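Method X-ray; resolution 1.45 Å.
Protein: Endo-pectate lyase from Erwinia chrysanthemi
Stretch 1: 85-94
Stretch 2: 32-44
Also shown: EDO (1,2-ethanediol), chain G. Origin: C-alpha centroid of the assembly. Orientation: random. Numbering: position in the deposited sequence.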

ATOM      1  N   TRP A  85       6.122   6.365 -22.485  1.00 10.80           N
ATOM      2  CA  TRP A  85       5.526   5.037 -22.454  1.00 11.25           C
ATOM      3  C   TRP A  85       6.497   4.196 -21.637  1.00 10.44           C
ATOM      4  O   TRP A  85       7.727   4.336 -21.760  1.00  9.61           O
ATOM      5  CB  TRP A  85       5.398   4.438 -23.858  1.00 10.18           C
ATOM      6  CG  TRP A  85       4.187   4.890 -24.602  1.00 11.66           C
ATOM      7  CD1 TRP A  85       3.035   4.187 -24.800  1.00 13.66           C
ATOM      8  CD2 TRP A  85       3.992   6.167 -25.209  1.00 12.84           C
ATOM      9  NE1 TRP A  85       2.128   4.951 -25.493  1.00 13.69           N
ATOM     10  CE2 TRP A  85       2.689   6.173 -25.758  1.00 13.58           C
ATOM     11  CE3 TRP A  85       4.791   7.309 -25.344  1.00 13.66           C
ATOM     12  CZ2 TRP A  85       2.164   7.280 -26.430  1.00 15.43           C
ATOM     13  CZ3 TRP A  85       4.269   8.414 -26.015  1.00 14.46           C
ATOM     14  CH2 TRP A  85       2.963   8.386 -26.550  1.00 15.42           C
ATOM     15  N   TYR A  86       5.935   3.339 -20.792  1.00  9.01           N
ATOM     16  CA  TYR A  86       6.717   2.453 -19.944  1.00  9.05           C
ATOM     17  C   TYR A  86       6.281   1.004 -20.084  1.00  8.50           C
ATOM     18  O   TYR A  86       5.128   0.714 -20.373  1.00  8.90           O
ATOM     19  CB  TYR A  86       6.539   2.825 -18.472  1.00  9.14           C
ATOM     20  CG  TYR A  86       7.070   4.174 -18.071  1.00  8.50           C
ATOM     21  CD1 TYR A  86       8.375   4.323 -17.607  1.00  8.37           C
ATOM     22  CD2 TYR A  86       6.245   5.294 -18.101  1.00 11.12           C
ATOM     23  CE1 TYR A  86       8.844   5.570 -17.168  1.00 10.01           C
ATOM     24  CE2 TYR A  86       6.697   6.531 -17.674  1.00 10.76           C
ATOM     25  CZ  TYR A  86       7.991   6.664 -17.209  1.00  9.47           C
ATOM     26  OH  TYR A  86       8.436   7.890 -16.784  1.00 12.00           O
ATOM     27  N   TRP A  87       7.238   0.109 -19.869  1.00  8.47           N
ATOM     28  CA  TRP A  87       7.008  -1.337 -19.872  1.00  9.13           C
ATOM     29  C   TRP A  87       7.901  -1.887 -18.770  1.00  9.06           C
ATOM     30  O   TRP A  87       8.962  -1.336 -18.483  1.00  9.02           O
ATOM     31  CB  TRP A  87       7.480  -2.014 -21.162  1.00  9.35           C
ATOM     32  CG  TRP A  87       6.714  -1.707 -22.391  1.00 10.26           C
ATOM     33  CD1 TRP A  87       5.734  -2.468 -22.964  1.00  9.68           C
ATOM     34  CD2 TRP A  87       6.895  -0.576 -23.241  1.00 10.94           C
ATOM     35  NE1 TRP A  87       5.301  -1.882 -24.127  1.00 12.27           N
ATOM     36  CE2 TRP A  87       5.998  -0.717 -24.321  1.00 10.89           C
ATOM     37  CE3 TRP A  87       7.731   0.550 -23.194  1.00 11.42           C
ATOM     38  CZ2 TRP A  87       5.914   0.223 -25.352  1.00 11.77           C
ATOM     39  CZ3 TRP A  87       7.650   1.489 -24.222  1.00 10.34           C
ATOM     40  CH2 TRP A  87       6.745   1.315 -25.286  1.00 11.59           C
ATOM     41  N   VAL A  88       7.473  -2.976 -18.150  1.00  8.20           N
ATOM     42  CA  VAL A  88       8.287  -3.639 -17.144  1.00  9.48           C
ATOM     43  C   VAL A  88       8.483  -5.074 -17.627  1.00  8.98           C
ATOM     44  O   VAL A  88       7.528  -5.766 -17.994  1.00  9.77           O
ATOM     45  CB  VAL A  88       7.630  -3.632 -15.748  1.00  9.83           C
ATOM     46  CG1 VAL A  88       8.359  -4.608 -14.822  1.00 11.66           C
ATOM     47  CG2 VAL A  88       7.692  -2.228 -15.162  1.00 11.61           C
ATOM     48  N   ASP A  89       9.741  -5.486 -17.667  1.00  9.19           N
ATOM     49  CA  ASP A  89      10.133  -6.816 -18.098  1.00 11.39           C
ATOM     50  C   ASP A  89      10.538  -7.616 -16.861  1.00 10.51           C
ATOM     51  O   ASP A  89      11.538  -7.312 -16.217  1.00 11.48           O
ATOM     52  CB  ASP A  89      11.324  -6.699 -19.056  1.00 12.63           C
ATOM     53  CG  ASP A  89      11.743  -8.025 -19.666  1.00 16.85           C
ATOM     54  OD1 ASP A  89      12.716  -8.008 -20.457  1.00 18.80           O
ATOM     55  OD2 ASP A  89      11.122  -9.068 -19.372  1.00 17.27           O
ATOM     56  N   VAL A  90       9.740  -8.621 -16.522  1.00 11.24           N
ATOM     57  CA  VAL A  90      10.041  -9.484 -15.384  1.00 11.09           C
ATOM     58  C   VAL A  90      10.868 -10.632 -15.972  1.00 11.19           C
ATOM     59  O   VAL A  90      10.401 -11.377 -16.836  1.00 11.86           O
ATOM     60  CB  VAL A  90       8.739  -9.985 -14.726  1.00 10.30           C
ATOM     61  CG1 VAL A  90       9.053 -10.998 -13.640  1.00 12.00           C
ATOM     62  CG2 VAL A  90       7.983  -8.804 -14.140  1.00 11.33           C
ATOM     63  N   VAL A  91      12.114 -10.742 -15.519  1.00 10.12           N
ATOM     64  CA  VAL A  91      13.037 -11.752 -16.027  1.00 11.17           C
ATOM     65  C   VAL A  91      13.174 -12.908 -15.056  1.00 10.40           C
ATOM     66  O   VAL A  91      13.519 -12.716 -13.895  1.00 10.16           O
ATOM     67  CB  VAL A  91      14.428 -11.131 -16.277  1.00 11.18           C
ATOM     68  CG1 VAL A  91      15.361 -12.169 -16.883  1.00 11.13           C
ATOM     69  CG2 VAL A  91      14.303  -9.915 -17.189  1.00 13.45           C
ATOM     70  N   SER A  92      12.903 -14.115 -15.541  1.00 12.20           N
ATOM     71  CA  SER A  92      12.995 -15.294 -14.696  1.00 12.71           C
ATOM     72  C   SER A  92      14.432 -15.788 -14.608  1.00 14.98           C
ATOM     73  O   SER A  92      15.306 -15.337 -15.349  1.00 14.94           O
ATOM     74  CB  SER A  92      12.126 -16.422 -15.258  1.00 13.69           C
ATOM     75  OG  SER A  92      12.763 -17.019 -16.382  1.00 14.74           O
ATOM     76  N   GLU A  93      14.665 -16.722 -13.698  1.00 15.34           N
ATOM     77  CA  GLU A  93      15.989 -17.300 -13.535  1.00 16.55           C
ATOM     78  C   GLU A  93      16.399 -18.009 -14.823  1.00 18.09           C
ATOM     79  O   GLU A  93      17.597 -18.164 -15.098  1.00 17.81           O
ATOM     80  CB  GLU A  93      15.978 -18.285 -12.376  1.00 16.95           C
ATOM     81  CG  GLU A  93      15.797 -17.620 -11.031  1.00 17.89           C
ATOM     82  CD  GLU A  93      15.733 -18.617  -9.902  1.00 17.57           C
ATOM     83  OE1 GLU A  93      15.629 -18.184  -8.740  1.00 17.66           O
ATOM     84  OE2 GLU A  93      15.790 -19.832 -10.187  1.00 19.29           O
ATOM     85  N   ASN A  94      15.409 -18.410 -15.619  1.00 18.57           N
ATOM     86  CA  ASN A  94      15.665 -19.101 -16.881  1.00 19.68           C
ATOM     87  C   ASN A  94      15.442 -18.295 -18.163  1.00 20.41           C
ATOM     88  O   ASN A  94      14.896 -18.810 -19.147  1.00 21.51           O
ATOM     89  CB  ASN A  94      14.847 -20.390 -16.948  1.00 19.11           C
ATOM     90  CG  ASN A  94      15.316 -21.421 -15.946  1.00 21.71           C
ATOM     91  OD1 ASN A  94      14.821 -21.484 -14.821  1.00 22.83           O
ATOM     92  ND2 ASN A  94      16.294 -22.227 -16.344  1.00 23.05           N
TER
HETATM   93  C1  EDO G 801       0.000 -10.707 -13.542  1.00 19.67           C
HETATM   94  O1  EDO G 801      -0.050 -10.509 -12.022  1.00 19.67           O
HETATM   95  C2  EDO G 801      -1.373 -10.721 -14.226  1.00 19.43           C
HETATM   96  O2  EDO G 801      -2.034  -9.331 -13.972  1.00 17.95           O
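Stretch 2, residues 32-44: VNYLGWSTDESKV

Stretch 2 (32-44) lies on stretch 1 (85-94) as one β-strand packed over another, joined at one end by backbone contacts. The firmest polar link is Glu 93 N donating to Lys 43 O (2.9 Å, 141° at the hydrogen); Ser 92 CA also approaches Lys 43 O at 3.2 Å in a CA-H...O contact. Here Ser 92 and Val 44 form an antiparallel, non-hydrogen-bonded bridge with diverging side chains, and water 1 donates to both Val 44 O (2.7 Å) and Glu 93 OE1 (2.8 Å). The loop before Val 44 is braced internally: Lys 43 N donates to Glu 41 OE1 (2.8 Å) and Glu 41 N to Thr 39 OG1 (3.2 Å). Far from this bridge, Tyr 86 OH lies 2.9 Å from Asn 33 OD1, at the edge of the tyrosine ring.

Between these ends, the strand that ends at Thr 39 and strand 85-92 run in broadly the same direction, crossing at -38° with axes 8.9 Å apart. Alternation in the extended backbones directs Tyr 86, Val 88 and Val 90 toward Asn 33, Leu 35, Trp 37 and Thr 39. Tyr 86 CD1 meets Leu 35 CD1 at 3.9 Å; Val 88 CG1 sits 3.8 Å above the centroid of the Trp 37 five-membered ring; Val 90 CG1 reaches Val 44 CG2 at 3.6 Å.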

ATOM      1  N   VAL A  32       6.799  13.034 -10.818  1.00 17.66           N
ATOM      2  CA  VAL A  32       7.386  11.716 -10.711  1.00 15.42           C
ATOM      3  C   VAL A  32       6.345  10.754 -11.256  1.00 15.46           C
ATOM      4  O   VAL A  32       5.155  10.879 -10.954  1.00 17.16           O
ATOM      5  CB  VAL A  32       7.693  11.363  -9.237  1.00 15.84           C
ATOM      6  CG1 VAL A  32       8.230   9.946  -9.132  1.00 17.11           C
ATOM      7  CG2 VAL A  32       8.721  12.343  -8.676  1.00 17.06           C
ATOM      8  N   ASN A  33       6.779   9.825 -12.101  1.00 12.10           N
ATOM      9  CA  ASN A  33       5.866   8.827 -12.635  1.00 11.86           C
ATOM     10  C   ASN A  33       6.081   7.570 -11.820  1.00 10.94           C
ATOM     11  O   ASN A  33       7.187   7.033 -11.778  1.00 12.15           O
ATOM     12  CB  ASN A  33       6.168   8.534 -14.102  1.00 10.88           C
ATOM     13  CG  ASN A  33       5.793   9.681 -15.012  1.00 12.65           C
ATOM     14  OD1 ASN A  33       6.421   9.898 -16.053  1.00 15.26           O
ATOM     15  ND2 ASN A  33       4.749  10.408 -14.640  1.00 11.87           N
ATOM     16  N   TYR A  34       5.033   7.120 -11.144  1.00  9.76           N
ATOM     17  CA  TYR A  34       5.122   5.909 -10.344  1.00 10.30           C
ATOM     18  C   TYR A  34       4.564   4.735 -11.119  1.00  9.71           C
ATOM     19  O   TYR A  34       3.498   4.827 -11.734  1.00 10.60           O
ATOM     20  CB  TYR A  34       4.340   6.060  -9.037  1.00 11.06           C
ATOM     21  CG  TYR A  34       5.003   6.959  -8.025  1.00 11.16           C
ATOM     22  CD1 TYR A  34       5.955   6.467  -7.142  1.00 13.10           C
ATOM     23  CD2 TYR A  34       4.695   8.315  -7.978  1.00 13.41           C
ATOM     24  CE1 TYR A  34       6.593   7.314  -6.224  1.00 14.20           C
ATOM     25  CE2 TYR A  34       5.319   9.163  -7.076  1.00 13.90           C
ATOM     26  CZ  TYR A  34       6.263   8.660  -6.206  1.00 15.28           C
ATOM     27  OH  TYR A  34       6.877   9.517  -5.323  1.00 17.06           O
ATOM     28  N   LEU A  35       5.308   3.637 -11.106  1.00  8.71           N
ATOM     29  CA  LEU A  35       4.878   2.420 -11.769  1.00  8.06           C
ATOM     30  C   LEU A  35       4.582   1.371 -10.716  1.00  7.83           C
ATOM     31  O   LEU A  35       5.300   1.249  -9.725  1.00  9.08           O
ATOM     32  CB  LEU A  35       5.971   1.874 -12.682  1.00  9.41           C
ATOM     33  CG  LEU A  35       6.442   2.774 -13.817  1.00  9.25           C
ATOM     34  CD1 LEU A  35       7.519   2.041 -14.625  1.00 11.51           C
ATOM     35  CD2 LEU A  35       5.261   3.139 -14.704  1.00 11.59           C
ATOM     36  N   GLY A  36       3.518   0.618 -10.948  1.00  7.51           N
ATOM     37  CA  GLY A  36       3.155  -0.465 -10.056  1.00  8.32           C
ATOM     38  C   GLY A  36       2.759  -1.631 -10.940  1.00  7.27           C
ATOM     39  O   GLY A  36       1.989  -1.466 -11.894  1.00  8.13           O
ATOM     40  N   TRP A  37       3.286  -2.818 -10.659  1.00  8.23           N
ATOM     41  CA  TRP A  37       2.917  -3.964 -11.470  1.00  8.30           C
ATOM     42  C   TRP A  37       2.712  -5.194 -10.621  1.00  8.55           C
ATOM     43  O   TRP A  37       3.110  -5.240  -9.457  1.00  9.93           O
ATOM     44  CB  TRP A  37       3.995  -4.255 -12.530  1.00  8.73           C
ATOM     45  CG  TRP A  37       5.363  -4.583 -11.973  1.00  7.61           C
ATOM     46  CD1 TRP A  37       5.878  -5.826 -11.722  1.00  7.76           C
ATOM     47  CD2 TRP A  37       6.369  -3.646 -11.576  1.00  8.07           C
ATOM     48  NE1 TRP A  37       7.143  -5.718 -11.193  1.00  8.36           N
ATOM     49  CE2 TRP A  37       7.470  -4.390 -11.092  1.00  8.56           C
ATOM     50  CE3 TRP A  37       6.446  -2.246 -11.582  1.00  7.60           C
ATOM     51  CZ2 TRP A  37       8.638  -3.779 -10.615  1.00  7.63           C
ATOM     52  CZ3 TRP A  37       7.603  -1.637 -11.108  1.00  8.53           C
ATOM     53  CH2 TRP A  37       8.685  -2.405 -10.630  1.00  9.19           C
ATOM     54  N   SER A  38       2.043  -6.175 -11.206  1.00 10.02           N
ATOM     55  CA  SER A  38       1.857  -7.455 -10.550  1.00  9.98           C
ATOM     56  C   SER A  38       2.354  -8.470 -11.568  1.00 11.06           C
ATOM     57  O   SER A  38       2.269  -8.251 -12.777  1.00 11.86           O
ATOM     58  CB  SER A  38       0.386  -7.726 -10.219  1.00 11.34           C
ATOM     59  OG  SER A  38      -0.399  -7.850 -11.389  1.00 14.45           O
ATOM     60  N   THR A  39       2.918  -9.564 -11.083  1.00 10.21           N
ATOM     61  CA  THR A  39       3.388 -10.605 -11.977  1.00 11.63           C
ATOM     62  C   THR A  39       3.147 -11.939 -11.299  1.00 12.91           C
ATOM     63  O   THR A  39       3.165 -12.022 -10.072  1.00 13.20           O
ATOM     64  CB  THR A  39       4.901 -10.456 -12.308  1.00 11.49           C
ATOM     65  OG1 THR A  39       5.279 -11.478 -13.237  1.00 13.10           O
ATOM     66  CG2 THR A  39       5.763 -10.582 -11.050  1.00 12.05           C
ATOM     67  N   ASP A  40       2.878 -12.968 -12.096  1.00 14.27           N
ATOM     68  CA  ASP A  40       2.685 -14.298 -11.534  1.00 16.13           C
ATOM     69  C   ASP A  40       3.895 -15.183 -11.838  1.00 17.34           C
ATOM     70  O   ASP A  40       3.841 -16.402 -11.666  1.00 16.31           O
ATOM     71  CB  ASP A  40       1.400 -14.948 -12.052  1.00 19.33           C
ATOM     72  CG  ASP A  40       1.276 -14.890 -13.551  1.00 21.15           C
ATOM     73  OD1 ASP A  40       2.313 -14.794 -14.232  1.00 21.86           O
ATOM     74  OD2 ASP A  40       0.132 -14.954 -14.051  1.00 25.63           O
ATOM     75  N   GLU A  41       4.984 -14.570 -12.302  1.00 17.08           N
ATOM     76  CA  GLU A  41       6.210 -15.328 -12.562  1.00 17.81           C
ATOM     77  C   GLU A  41       6.699 -15.777 -11.183  1.00 18.25           C
ATOM     78  O   GLU A  41       6.854 -14.961 -10.278  1.00 19.97           O
ATOM     79  CB  GLU A  41       7.262 -14.443 -13.249  1.00 17.39           C
ATOM     80  CG  GLU A  41       8.677 -15.032 -13.229  1.00 17.71           C
ATOM     81  CD  GLU A  41       8.736 -16.433 -13.802  1.00 21.72           C
ATOM     82  OE1 GLU A  41       9.421 -17.293 -13.203  1.00 20.58           O
ATOM     83  OE2 GLU A  41       8.103 -16.676 -14.851  1.00 23.36           O
ATOM     84  N   SER A  42       6.944 -17.073 -11.020  1.00 19.71           N
ATOM     85  CA  SER A  42       7.363 -17.607  -9.726  1.00 20.25           C
ATOM     86  C   SER A  42       8.855 -17.592  -9.412  1.00 19.90           C
ATOM     87  O   SER A  42       9.240 -17.642  -8.246  1.00 21.59           O
ATOM     88  CB  SER A  42       6.845 -19.037  -9.574  1.00 22.94           C
ATOM     89  OG  SER A  42       7.372 -19.865 -10.595  1.00 25.46           O
ATOM     90  N   LYS A  43       9.694 -17.539 -10.436  1.00 17.95           N
ATOM     91  CA  LYS A  43      11.134 -17.530 -10.210  1.00 16.43           C
ATOM     92  C   LYS A  43      11.769 -16.271 -10.788  1.00 15.02           C
ATOM     93  O   LYS A  43      12.588 -16.329 -11.698  1.00 14.70           O
ATOM     94  CB  LYS A  43      11.766 -18.790 -10.812  1.00 17.76           C
ATOM     95  CG  LYS A  43      11.341 -20.059 -10.071  1.00 19.84           C
ATOM     96  CD  LYS A  43      11.896 -21.338 -10.680  1.00 24.16           C
ATOM     97  CE  LYS A  43      11.030 -21.827 -11.832  1.00 27.82           C
ATOM     98  NZ  LYS A  43      11.366 -23.231 -12.224  1.00 30.94           N
ATOM     99  N   VAL A  44      11.390 -15.125 -10.239  1.00 13.37           N
ATOM    100  CA  VAL A  44      11.932 -13.863 -10.725  1.00 11.53           C
ATOM    101  C   VAL A  44      13.384 -13.680 -10.297  1.00 12.01           C
ATOM    102  O   VAL A  44      13.727 -13.911  -9.135  1.00 13.70           O
ATOM    103  CB  VAL A  44      11.115 -12.669 -10.199  1.00 11.48           C
ATOM    104  CG1 VAL A  44      11.704 -11.367 -10.736  1.00 11.15           C
ATOM    105  CG2 VAL A  44       9.657 -12.805 -10.621  1.00 13.36           C
TER
HETATM  106  O   HOH W   1      15.760 -15.455  -8.148  1.00 24.44           O